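Local structure of polysaccharide deacetylase (Bacillus cereus, 4HD5) at residues 61-66 with 77-82; 116-121 with 135-140; 233-238 with 262-267; 279-284 with 315-320. The protein binds a zinc ion and probably removes acetyl groups from amino sugars of polysaccharides by hydrolysis. All coordinates share one frame; numbering follows the deposited sequence.

In the fold
From the N terminus, contact 1 comes first: the chain leaves strand 60-65, turns and returns on strand 72-81 in the opposite sheet of a beta sandwich. Contact 2 closes the hairpin of strands 115-125 and 130-140, and because strand 115-125 pairs with strand 72-81, the two contacts touch. The chain then enters the alpha/beta barrel, where contact 3 closes a beta-alpha-beta unit at the zinc site. Contact 4 closes a longer excursion, from helix 277-292 to the approach to strand 320-326. Glu-280 joins contacts 3 and 4. All four follow in series, none nesting or crossing; the centres of contacts 1 and 3 lie about 46 Å apart.

Contact 1: residues 61-66 with 77-82; sequences TSIHIT and YKIWRT
Ile-63 and Tyr-77 run antiparallel alongside one another, which brings the CG2 methyl of Ile-63 to 3.9 Å from Tyr-77 CE2, on a slant to the ring. Next to this pair, Ile-63 sends its other branch straight at Ile-79: the two side chains meet end on, CD1 of Ile-63 4.1 Å from CD1 of Ile-79. Ile-63 can serve both partners because CG1 and CG2 fork, CG1 lying beside the backbone N (chi1 -57°) and CG2 anti to it. The strands do not pair. Their short axes pass 10.8 Å apart with the chains running at 138°, as expected for facing sheets of a beta sandwich, strand 60-65 in the three-stranded sheet and strand 72-81 in the four-stranded one. Tyr-77 bridges much of that gap. Its ring points across the interior until OH lies 3.4 Å from Ile-65 CG2 and 3.6 Å from Ile-65 N. The Ile-65 methyl reaches the hydroxyl because CG1 is turned anti to the backbone N (chi1 -175°), leaving CG2 between N and the carbonyl carbon. The buried phenol oxygen is satisfied by a hydrogen bond to Phe-101 O. Around the edges, Ile-65 also packs on Leu-133, and Ile-79 leans on Phe-117 within its own sheet.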
# COMPACT_ATOMS: atom_id res chain seq x y z
N THR A 61 -23.36 3.43 3.52
CA THR A 61 -23.70 3.49 4.93
C THR A 61 -24.74 4.58 5.10
O THR A 61 -25.03 5.32 4.16
CB THR A 61 -22.46 3.80 5.80
OG1 THR A 61 -22.80 3.75 7.19
CG2 THR A 61 -21.86 5.16 5.47
N SER A 62 -25.32 4.63 6.29
CA SER A 62 -26.29 5.66 6.65
C SER A 62 -25.66 6.52 7.73
O SER A 62 -25.18 6.00 8.72
CB SER A 62 -27.58 5.01 7.17
OG SER A 62 -28.41 5.96 7.82
N ILE A 63 -25.64 7.83 7.52
CA ILE A 63 -25.06 8.75 8.48
C ILE A 63 -26.17 9.60 9.08
O ILE A 63 -27.01 10.14 8.35
CB ILE A 63 -24.02 9.69 7.82
CG1 ILE A 63 -22.92 8.88 7.13
CG2 ILE A 63 -23.42 10.63 8.86
CD1 ILE A 63 -22.00 9.73 6.27
N HIS A 64 -26.17 9.72 10.40
CA HIS A 64 -27.09 10.60 11.09
C HIS A 64 -26.35 11.25 12.25
O HIS A 64 -25.19 10.92 12.52
CB HIS A 64 -28.31 9.82 11.58
CG HIS A 64 -28.04 8.95 12.77
ND1 HIS A 64 -27.54 7.67 12.65
CD2 HIS A 64 -28.20 9.17 14.09
CE1 HIS A 64 -27.41 7.14 13.86
NE2 HIS A 64 -27.80 8.04 14.75
N ILE A 65 -27.01 12.18 12.93
CA ILE A 65 -26.39 12.90 14.03
C ILE A 65 -27.34 12.99 15.23
O ILE A 65 -28.54 13.24 15.06
CB ILE A 65 -25.89 14.29 13.57
CG1 ILE A 65 -25.12 14.99 14.69
CG2 ILE A 65 -27.04 15.15 13.06
CD1 ILE A 65 -24.16 16.06 14.19
N THR A 66 -26.80 12.76 16.42
CA THR A 66 -27.59 12.74 17.65
C THR A 66 -26.98 13.69 18.68
O THR A 66 -25.98 14.35 18.40
CB THR A 66 -27.61 11.32 18.26
OG1 THR A 66 -26.30 10.94 18.68
CG2 THR A 66 -28.12 10.30 17.26
N TYR A 77 -23.61 18.17 5.73
CA TYR A 77 -22.44 17.33 5.90
C TYR A 77 -21.50 17.62 4.74
O TYR A 77 -21.88 17.48 3.59
CB TYR A 77 -22.82 15.85 5.85
CG TYR A 77 -23.78 15.39 6.92
CD1 TYR A 77 -25.16 15.43 6.72
CD2 TYR A 77 -23.31 14.88 8.13
CE1 TYR A 77 -26.04 14.99 7.70
CE2 TYR A 77 -24.18 14.45 9.11
CZ TYR A 77 -25.54 14.50 8.89
OH TYR A 77 -26.41 14.06 9.87
N LYS A 78 -20.28 18.07 5.06
CA LYS A 78 -19.23 18.19 4.06
C LYS A 78 -18.35 16.96 4.18
O LYS A 78 -17.87 16.65 5.28
CB LYS A 78 -18.43 19.47 4.28
CG LYS A 78 -17.64 19.93 3.07
CD LYS A 78 -17.32 21.42 3.16
CE LYS A 78 -16.49 21.89 1.98
NZ LYS A 78 -16.28 23.37 1.99
N ILE A 79 -18.15 16.26 3.07
CA ILE A 79 -17.45 14.98 3.05
C ILE A 79 -16.38 15.03 1.96
O ILE A 79 -16.66 15.38 0.82
CB ILE A 79 -18.44 13.81 2.80
CG1 ILE A 79 -19.57 13.86 3.84
CG2 ILE A 79 -17.74 12.46 2.85
CD1 ILE A 79 -20.53 12.69 3.81
N TRP A 80 -15.14 14.71 2.34
CA TRP A 80 -14.06 14.64 1.38
C TRP A 80 -13.10 13.51 1.72
O TRP A 80 -12.97 13.12 2.88
CB TRP A 80 -13.31 15.97 1.28
CG TRP A 80 -12.48 16.30 2.47
CD1 TRP A 80 -11.14 16.09 2.61
CD2 TRP A 80 -12.92 16.92 3.69
NE1 TRP A 80 -10.72 16.54 3.84
CE2 TRP A 80 -11.79 17.05 4.52
CE3 TRP A 80 -14.16 17.38 4.15
CZ2 TRP A 80 -11.87 17.62 5.80
CZ3 TRP A 80 -14.24 17.94 5.41
CH2 TRP A 80 -13.10 18.06 6.23
N ARG A 81 -12.45 12.98 0.69
CA ARG A 81 -11.38 12.00 0.88
C ARG A 81 -10.08 12.70 1.27
O ARG A 81 -9.67 13.69 0.64
CB ARG A 81 -11.17 11.18 -0.38
CG ARG A 81 -12.35 10.28 -0.72
CD ARG A 81 -12.23 9.71 -2.12
NE ARG A 81 -11.21 8.66 -2.20
CZ ARG A 81 -10.03 8.75 -2.83
NH1 ARG A 81 -9.67 9.85 -3.47
NH2 ARG A 81 -9.21 7.70 -2.81
N THR A 82 -9.43 12.19 2.31
CA THR A 82 -8.16 12.74 2.77
C THR A 82 -7.15 12.84 1.62
O THR A 82 -6.40 13.81 1.53
CB THR A 82 -7.57 11.89 3.91
OG1 THR A 82 -8.47 11.89 5.03
CG2 THR A 82 -6.21 12.42 4.36

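Contact 2: residues 116-121 with 135-140; sequences EFQIEA and KSIITF
Ile-119 and Phe-117 pair with Ser-136 and Ile-138 on the buried face of the sheet, while Lys-135 lies along the outer face. Both pairs are of the antiparallel hydrogen-bonded kind. Phe-117 N reaches Ile-138 O at 2.7 Å and Ile-119 N reaches Ser-136 O at 2.8 Å, each answered by a bond in the reverse direction. On the buried face, the CG2 methyl of Ile-138 sits between the other two apolar side chains, 3.7 Å from Phe-117 CB and 3.9 Å from Ile-119 CD1. The Phe-117 ring turns its edge to Ile-138 O. Its CE1 comes to 3.8 Å from Phe-140 CD1, the two ring planes standing 80° apart, and Phe-105 and Phe-110 meet the same ring edge-to-face. On the outer face, Lys-135 and Glu-120 extend together in the same direction, CG to CG at 4.1 Å. Bends at chi3 and chi4 (58° and 54°) then curl the lysine over toward the partner strand, so that NZ ends 3.6 Å from Gln-118 NE2. It stays 4.7 Å from Glu-120 OE2, too far for a direct contact of the charges; Glu-120 has its salt bridge with Lys-86. A mainly apolar inner face and a mainly polar outer one, Ile-137 excepted, make this an amphipathic hairpin at the edge of a beta sandwich.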
# COMPACT_ATOMS: atom_id res chain seq x y z
N GLU A 116 -9.96 6.77 3.26
CA GLU A 116 -10.39 7.56 4.40
C GLU A 116 -11.22 8.77 3.95
O GLU A 116 -10.78 9.57 3.12
CB GLU A 116 -9.16 7.99 5.21
CG GLU A 116 -9.41 8.96 6.35
CD GLU A 116 -8.13 9.32 7.07
OE1 GLU A 116 -7.59 8.46 7.80
OE2 GLU A 116 -7.66 10.47 6.90
N PHE A 117 -12.43 8.88 4.52
CA PHE A 117 -13.31 10.02 4.29
C PHE A 117 -13.45 10.80 5.59
O PHE A 117 -13.67 10.21 6.65
CB PHE A 117 -14.70 9.56 3.86
CG PHE A 117 -14.76 8.96 2.49
CD1 PHE A 117 -14.34 7.66 2.28
CD2 PHE A 117 -15.26 9.69 1.42
CE1 PHE A 117 -14.40 7.09 1.02
CE2 PHE A 117 -15.32 9.13 0.16
CZ PHE A 117 -14.89 7.83 -0.04
N GLN A 118 -13.32 12.12 5.50
CA GLN A 118 -13.56 13.00 6.64
C GLN A 118 -14.92 13.63 6.51
O GLN A 118 -15.31 14.04 5.42
CB GLN A 118 -12.49 14.08 6.72
CG GLN A 118 -11.09 13.51 6.82
CD GLN A 118 -10.06 14.54 7.24
OE1 GLN A 118 -8.95 14.58 6.71
NE2 GLN A 118 -10.42 15.37 8.20
N ILE A 119 -15.65 13.70 7.62
CA ILE A 119 -17.01 14.22 7.63
C ILE A 119 -17.08 15.42 8.56
O ILE A 119 -16.71 15.32 9.74
CB ILE A 119 -18.02 13.15 8.09
CG1 ILE A 119 -17.82 11.83 7.35
CG2 ILE A 119 -19.45 13.65 7.91
CD1 ILE A 119 -18.33 10.62 8.11
N GLU A 120 -17.57 16.53 8.02
CA GLU A 120 -17.67 17.78 8.75
C GLU A 120 -19.13 18.24 8.70
O GLU A 120 -19.66 18.50 7.62
CB GLU A 120 -16.75 18.82 8.11
CG GLU A 120 -16.63 20.12 8.88
CD GLU A 120 -15.46 20.97 8.40
OE1 GLU A 120 -15.27 21.07 7.17
OE2 GLU A 120 -14.74 21.54 9.24
N ALA A 121 -19.76 18.31 9.86
CA ALA A 121 -21.17 18.69 9.96
C ALA A 121 -21.31 20.12 10.46
O ALA A 121 -20.66 20.51 11.44
CB ALA A 121 -21.91 17.74 10.90
N LYS A 135 -17.12 16.68 13.89
CA LYS A 135 -16.38 16.04 12.81
C LYS A 135 -16.25 14.54 13.08
O LYS A 135 -16.34 14.09 14.22
CB LYS A 135 -15.00 16.66 12.67
CG LYS A 135 -15.00 17.98 11.92
CD LYS A 135 -13.68 18.74 12.06
CE LYS A 135 -12.47 17.94 11.59
NZ LYS A 135 -12.60 17.42 10.19
N SER A 136 -16.02 13.78 12.01
CA SER A 136 -15.85 12.34 12.14
C SER A 136 -15.09 11.76 10.96
O SER A 136 -14.91 12.42 9.94
CB SER A 136 -17.20 11.64 12.26
OG SER A 136 -17.04 10.25 12.51
N ILE A 137 -14.65 10.51 11.13
CA ILE A 137 -13.90 9.78 10.11
C ILE A 137 -14.56 8.44 9.85
O ILE A 137 -14.96 7.74 10.78
CB ILE A 137 -12.46 9.50 10.57
CG1 ILE A 137 -11.77 10.79 11.03
CG2 ILE A 137 -11.67 8.82 9.46
CD1 ILE A 137 -11.51 11.79 9.92
N ILE A 138 -14.67 8.10 8.57
CA ILE A 138 -15.08 6.77 8.14
C ILE A 138 -14.09 6.32 7.06
O ILE A 138 -13.72 7.11 6.18
CB ILE A 138 -16.53 6.76 7.60
CG1 ILE A 138 -16.99 5.32 7.34
CG2 ILE A 138 -16.67 7.61 6.35
CD1 ILE A 138 -18.46 5.19 7.03
N THR A 139 -13.68 5.06 7.13
CA THR A 139 -12.64 4.54 6.24
C THR A 139 -13.12 3.28 5.52
O THR A 139 -13.34 2.24 6.13
CB THR A 139 -11.35 4.28 7.02
OG1 THR A 139 -10.81 5.53 7.43
CG2 THR A 139 -10.30 3.52 6.16
N PHE A 140 -13.29 3.42 4.21
CA PHE A 140 -13.58 2.30 3.33
C PHE A 140 -12.23 1.76 2.86
O PHE A 140 -11.52 2.41 2.10
CB PHE A 140 -14.43 2.75 2.14
CG PHE A 140 -15.83 3.15 2.52
CD1 PHE A 140 -16.10 4.41 3.04
CD2 PHE A 140 -16.89 2.27 2.34
CE1 PHE A 140 -17.39 4.78 3.38
CE2 PHE A 140 -18.19 2.63 2.69
CZ PHE A 140 -18.43 3.89 3.20

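Contact 3: residues 233-238 with 262-267; sequences YMIVDN and QSHTAT. With ZN (zinc ion), chain B.
Tyr-233 and Met-234 pair in parallel with Gln-262 and Ser-263, His-264 following at the strand end, and this is the tight half of the contact. Met-234 N gives a nearly straight bond to Gln-262 O at 2.8 Å. Met-234 O then takes His-264 N, also at 2.8 Å, but this bond bends to 130° at the hydrogen, where regular strand gives way to loop, and the donor sits above the carbonyl plane. His-264 CB lies 4.0 Å from Tyr-233 CB, and Ile-235 CG1 comes in at a slant, 3.9 Å from His-264 CD2. The Tyr-233 ring inclines toward Ser-263 O, with CD1 at 3.3 Å. Beyond the strands, two backbone bonds continue the grip, Val-236 N to Thr-265 O and Asp-237 N to Ala-266 O, while Ser-263 OG accepts from Thr-265 N in an ST turn. Looser and exposed are the side-chain ends of Asp-237 and Thr-267, nearest at Asp-237 OD2 and the Thr-267 CG2 methyl, 3.5 Å; Thr-267 OG1 is bonded to Glu-280. The beta-alpha-beta unit thus delivers a metal ligand from its C-terminal rim. His-264 NE2 binds the zinc ion at 2.2 Å, together with Asp-206 and His-268. With ND1 held by Ala-300 O, the ring is gripped at both nitrogens, which should restrict its rotation. Tyr-233 and Ile-235 also bond through their backbones to Asp-206, so strand pairing should keep two ligands in place for the hydrolytic chemistry expected of the family.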
# COMPACT_ATOMS: atom_id res chain seq x y z
N TYR A 233 13.77 -6.96 -1.90
CA TYR A 233 14.02 -8.02 -0.90
C TYR A 233 15.36 -8.69 -1.15
O TYR A 233 15.52 -9.46 -2.09
CB TYR A 233 12.91 -9.05 -0.94
CG TYR A 233 11.54 -8.54 -0.58
CD1 TYR A 233 11.21 -8.23 0.73
CD2 TYR A 233 10.55 -8.44 -1.54
CE1 TYR A 233 9.94 -7.81 1.06
CE2 TYR A 233 9.28 -8.02 -1.23
CZ TYR A 233 8.98 -7.71 0.08
OH TYR A 233 7.70 -7.30 0.39
N MET A 234 16.34 -8.41 -0.30
CA MET A 234 17.71 -8.88 -0.49
C MET A 234 18.02 -10.22 0.19
O MET A 234 17.70 -10.42 1.35
CB MET A 234 18.67 -7.83 0.05
CG MET A 234 20.13 -8.11 -0.24
SD MET A 234 20.57 -7.76 -1.95
CE MET A 234 22.04 -8.76 -2.12
N ILE A 235 18.68 -11.11 -0.55
CA ILE A 235 19.28 -12.30 0.06
C ILE A 235 20.54 -11.79 0.78
O ILE A 235 21.53 -11.46 0.13
CB ILE A 235 19.65 -13.39 -0.96
CG1 ILE A 235 18.40 -13.90 -1.69
CG2 ILE A 235 20.37 -14.53 -0.26
CD1 ILE A 235 18.70 -14.82 -2.86
N VAL A 236 20.48 -11.73 2.11
CA VAL A 236 21.44 -10.91 2.85
C VAL A 236 22.89 -11.41 2.75
O VAL A 236 23.82 -10.60 2.65
CB VAL A 236 21.01 -10.71 4.31
CG1 VAL A 236 22.04 -9.89 5.06
CG2 VAL A 236 19.64 -10.04 4.37
N ASP A 237 23.09 -12.72 2.73
CA ASP A 237 24.45 -13.26 2.62
C ASP A 237 24.99 -13.19 1.19
O ASP A 237 26.15 -13.53 0.96
CB ASP A 237 24.56 -14.70 3.15
CG ASP A 237 24.45 -14.78 4.68
OD1 ASP A 237 24.39 -13.73 5.36
OD2 ASP A 237 24.43 -15.90 5.21
N ASN A 238 24.18 -12.72 0.25
CA ASN A 238 24.69 -12.47 -1.10
C ASN A 238 25.14 -11.03 -1.34
O ASN A 238 25.60 -10.71 -2.44
CB ASN A 238 23.66 -12.84 -2.16
CG ASN A 238 23.70 -14.31 -2.51
OD1 ASN A 238 24.58 -15.05 -2.08
ND2 ASN A 238 22.76 -14.73 -3.33
N GLN A 262 14.82 -4.59 2.07
CA GLN A 262 14.24 -5.43 3.10
C GLN A 262 14.73 -6.88 2.94
O GLN A 262 15.54 -7.18 2.05
CB GLN A 262 12.71 -5.34 3.01
CG GLN A 262 12.16 -3.92 3.19
CD GLN A 262 12.37 -3.38 4.58
OE1 GLN A 262 12.26 -4.11 5.56
NE2 GLN A 262 12.70 -2.10 4.69
N SER A 263 14.26 -7.76 3.82
CA SER A 263 14.86 -9.09 3.94
C SER A 263 14.30 -10.12 2.99
O SER A 263 13.10 -10.13 2.70
CB SER A 263 14.68 -9.62 5.37
OG SER A 263 15.40 -10.83 5.55
N HIS A 264 15.18 -11.01 2.53
CA HIS A 264 14.76 -12.19 1.80
C HIS A 264 15.34 -13.46 2.44
O HIS A 264 15.56 -14.46 1.75
CB HIS A 264 15.19 -12.06 0.34
CG HIS A 264 14.31 -12.80 -0.61
ND1 HIS A 264 13.02 -13.18 -0.29
CD2 HIS A 264 14.52 -13.23 -1.87
CE1 HIS A 264 12.48 -13.80 -1.32
NE2 HIS A 264 13.37 -13.85 -2.29
N THR A 265 15.50 -13.40 3.76
CA THR A 265 16.30 -14.33 4.56
C THR A 265 17.79 -14.17 4.27
O THR A 265 18.20 -13.39 3.39
CB THR A 265 15.88 -15.81 4.41
OG1 THR A 265 16.41 -16.35 3.19
CG2 THR A 265 14.37 -15.96 4.44
N ALA A 266 18.61 -14.91 5.02
CA ALA A 266 20.06 -14.81 4.90
C ALA A 266 20.56 -15.55 3.69
O ALA A 266 21.43 -15.06 2.97
CB ALA A 266 20.75 -15.32 6.15
N THR A 267 20.01 -16.75 3.48
CA THR A 267 20.56 -17.68 2.51
C THR A 267 19.52 -18.15 1.51
O THR A 267 19.81 -19.03 0.71
CB THR A 267 21.21 -18.91 3.21
OG1 THR A 267 20.20 -19.71 3.83
CG2 THR A 267 22.24 -18.46 4.25
ZN ZN B . 13.77 -15.12 -4.06

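Contact 4: residues 279-284 with 315-320; sequences EELKGS and KKYYQF
Helix 277-292 of the alpha/beta barrel meets the loop leading into strand 320-326 through two adjacent tyrosines, Tyr-317 and Tyr-318, which take hold of Leu-281 and Lys-282. Tyr-317 lies against the side of the helix. Lys-282 CB sits over one ring face, 3.8 Å from the centroid and 16° off the normal, a CH-pi contact, and Lys-316 CB covers the opposite face. The lysine chain crosses the tyrosine at about a right angle before going on to its salt bridge with Glu-286. Leu-281 CB touches both rings, 3.7 Å from Tyr-317 CD2 and 4.0 Å from Tyr-318 CE2. This ties the helix to a loop of the barrel wall that follows it only after strand 298-300 and helix 308-314, with Ile-299 of that strand packing behind both Leu-281 and Tyr-318. Tyr-318 reaches further than its neighbour: its OH donates to Leu-281 O at 2.7 Å, in the carbonyl plane and on a lone pair, so a helix carbonyl gains a side-chain partner. Ser-284 OG stands at the edge of the same ring, 3.1 Å from Tyr-318 OH. Both hydroxyls are hydrogen-bonded to Ser-263 OG, one residue before the zinc ligand His-264.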
# COMPACT_ATOMS: atom_id res chain seq x y z
N GLU A 279 18.69 -17.32 13.06
CA GLU A 279 19.72 -16.97 12.09
C GLU A 279 19.14 -16.44 10.78
O GLU A 279 19.55 -15.39 10.27
CB GLU A 279 20.56 -18.21 11.81
CG GLU A 279 21.77 -17.97 10.94
CD GLU A 279 22.82 -19.06 11.12
OE1 GLU A 279 22.44 -20.24 11.31
OE2 GLU A 279 24.02 -18.73 11.06
N GLU A 280 18.18 -17.18 10.23
CA GLU A 280 17.63 -16.83 8.92
C GLU A 280 16.71 -15.59 8.95
O GLU A 280 16.68 -14.82 7.98
CB GLU A 280 16.89 -18.02 8.32
CG GLU A 280 17.81 -19.11 7.79
CD GLU A 280 18.61 -18.69 6.57
OE1 GLU A 280 18.28 -17.66 5.94
OE2 GLU A 280 19.60 -19.39 6.26
N LEU A 281 16.00 -15.40 10.06
CA LEU A 281 15.04 -14.31 10.21
C LEU A 281 15.59 -13.09 10.96
O LEU A 281 15.60 -11.99 10.43
CB LEU A 281 13.75 -14.82 10.87
CG LEU A 281 13.03 -15.93 10.11
CD1 LEU A 281 11.78 -16.35 10.86
CD2 LEU A 281 12.66 -15.49 8.70
N LYS A 282 16.06 -13.28 12.19
CA LYS A 282 16.59 -12.17 12.99
C LYS A 282 18.00 -11.76 12.54
O LYS A 282 18.32 -10.57 12.49
CB LYS A 282 16.56 -12.52 14.49
CG LYS A 282 17.50 -11.70 15.36
CD LYS A 282 17.56 -12.24 16.79
CE LYS A 282 16.94 -11.28 17.77
NZ LYS A 282 17.83 -10.10 17.98
N GLY A 283 18.83 -12.75 12.22
CA GLY A 283 20.18 -12.49 11.73
C GLY A 283 20.21 -11.71 10.43
O GLY A 283 21.03 -10.82 10.26
N SER A 284 19.31 -12.04 9.50
CA SER A 284 19.27 -11.35 8.20
C SER A 284 18.82 -9.91 8.38
O SER A 284 19.36 -9.00 7.77
CB SER A 284 18.33 -12.07 7.23
OG SER A 284 17.02 -12.15 7.78
N LYS A 315 6.63 -13.54 12.73
CA LYS A 315 5.95 -12.51 13.53
C LYS A 315 6.78 -11.96 14.69
O LYS A 315 6.53 -10.85 15.15
CB LYS A 315 4.65 -13.12 14.07
CG LYS A 315 3.77 -12.19 14.88
CD LYS A 315 2.52 -12.91 15.34
CE LYS A 315 1.78 -12.08 16.37
NZ LYS A 315 0.53 -12.73 16.85
N LYS A 316 7.77 -12.72 15.15
CA LYS A 316 8.67 -12.28 16.21
C LYS A 316 9.60 -11.16 15.79
O LYS A 316 10.07 -10.40 16.63
CB LYS A 316 9.54 -13.44 16.69
CG LYS A 316 8.77 -14.53 17.41
CD LYS A 316 9.67 -15.72 17.73
CE LYS A 316 8.87 -16.84 18.35
NZ LYS A 316 9.71 -18.07 18.51
N TYR A 317 9.91 -11.08 14.50
CA TYR A 317 10.92 -10.13 14.03
C TYR A 317 10.45 -9.21 12.89
O TYR A 317 11.08 -8.18 12.65
CB TYR A 317 12.17 -10.87 13.57
CG TYR A 317 12.54 -12.06 14.42
CD1 TYR A 317 13.09 -11.89 15.68
CD2 TYR A 317 12.32 -13.35 13.96
CE1 TYR A 317 13.42 -12.98 16.47
CE2 TYR A 317 12.65 -14.45 14.73
CZ TYR A 317 13.20 -14.26 15.99
OH TYR A 317 13.53 -15.33 16.76
N TYR A 318 9.39 -9.59 12.18
CA TYR A 318 8.91 -8.78 11.06
C TYR A 318 7.45 -8.36 11.24
O TYR A 318 6.70 -9.06 11.90
CB TYR A 318 9.06 -9.56 9.77
CG TYR A 318 10.48 -9.86 9.41
CD1 TYR A 318 11.23 -8.96 8.64
CD2 TYR A 318 11.09 -11.03 9.83
CE1 TYR A 318 12.54 -9.22 8.31
CE2 TYR A 318 12.42 -11.30 9.51
CZ TYR A 318 13.13 -10.39 8.74
OH TYR A 318 14.43 -10.65 8.41
N GLN A 319 7.08 -7.23 10.63
CA GLN A 319 5.70 -6.74 10.64
C GLN A 319 4.91 -7.09 9.38
O GLN A 319 3.68 -7.13 9.42
CB GLN A 319 5.68 -5.22 10.78
CG GLN A 319 6.39 -4.73 12.02
CD GLN A 319 6.07 -3.29 12.33
OE1 GLN A 319 6.44 -2.38 11.58
NE2 GLN A 319 5.37 -3.07 13.44
N PHE A 320 5.62 -7.31 8.28
CA PHE A 320 5.00 -7.54 6.98
C PHE A 320 5.75 -8.66 6.29
O PHE A 320 6.98 -8.68 6.31
CB PHE A 320 5.11 -6.31 6.08
CG PHE A 320 4.56 -5.07 6.69
CD1 PHE A 320 3.20 -4.80 6.65
CD2 PHE A 320 5.40 -4.16 7.32
CE1 PHE A 320 2.69 -3.66 7.23
CE2 PHE A 320 4.89 -3.01 7.90
CZ PHE A 320 3.54 -2.77 7.86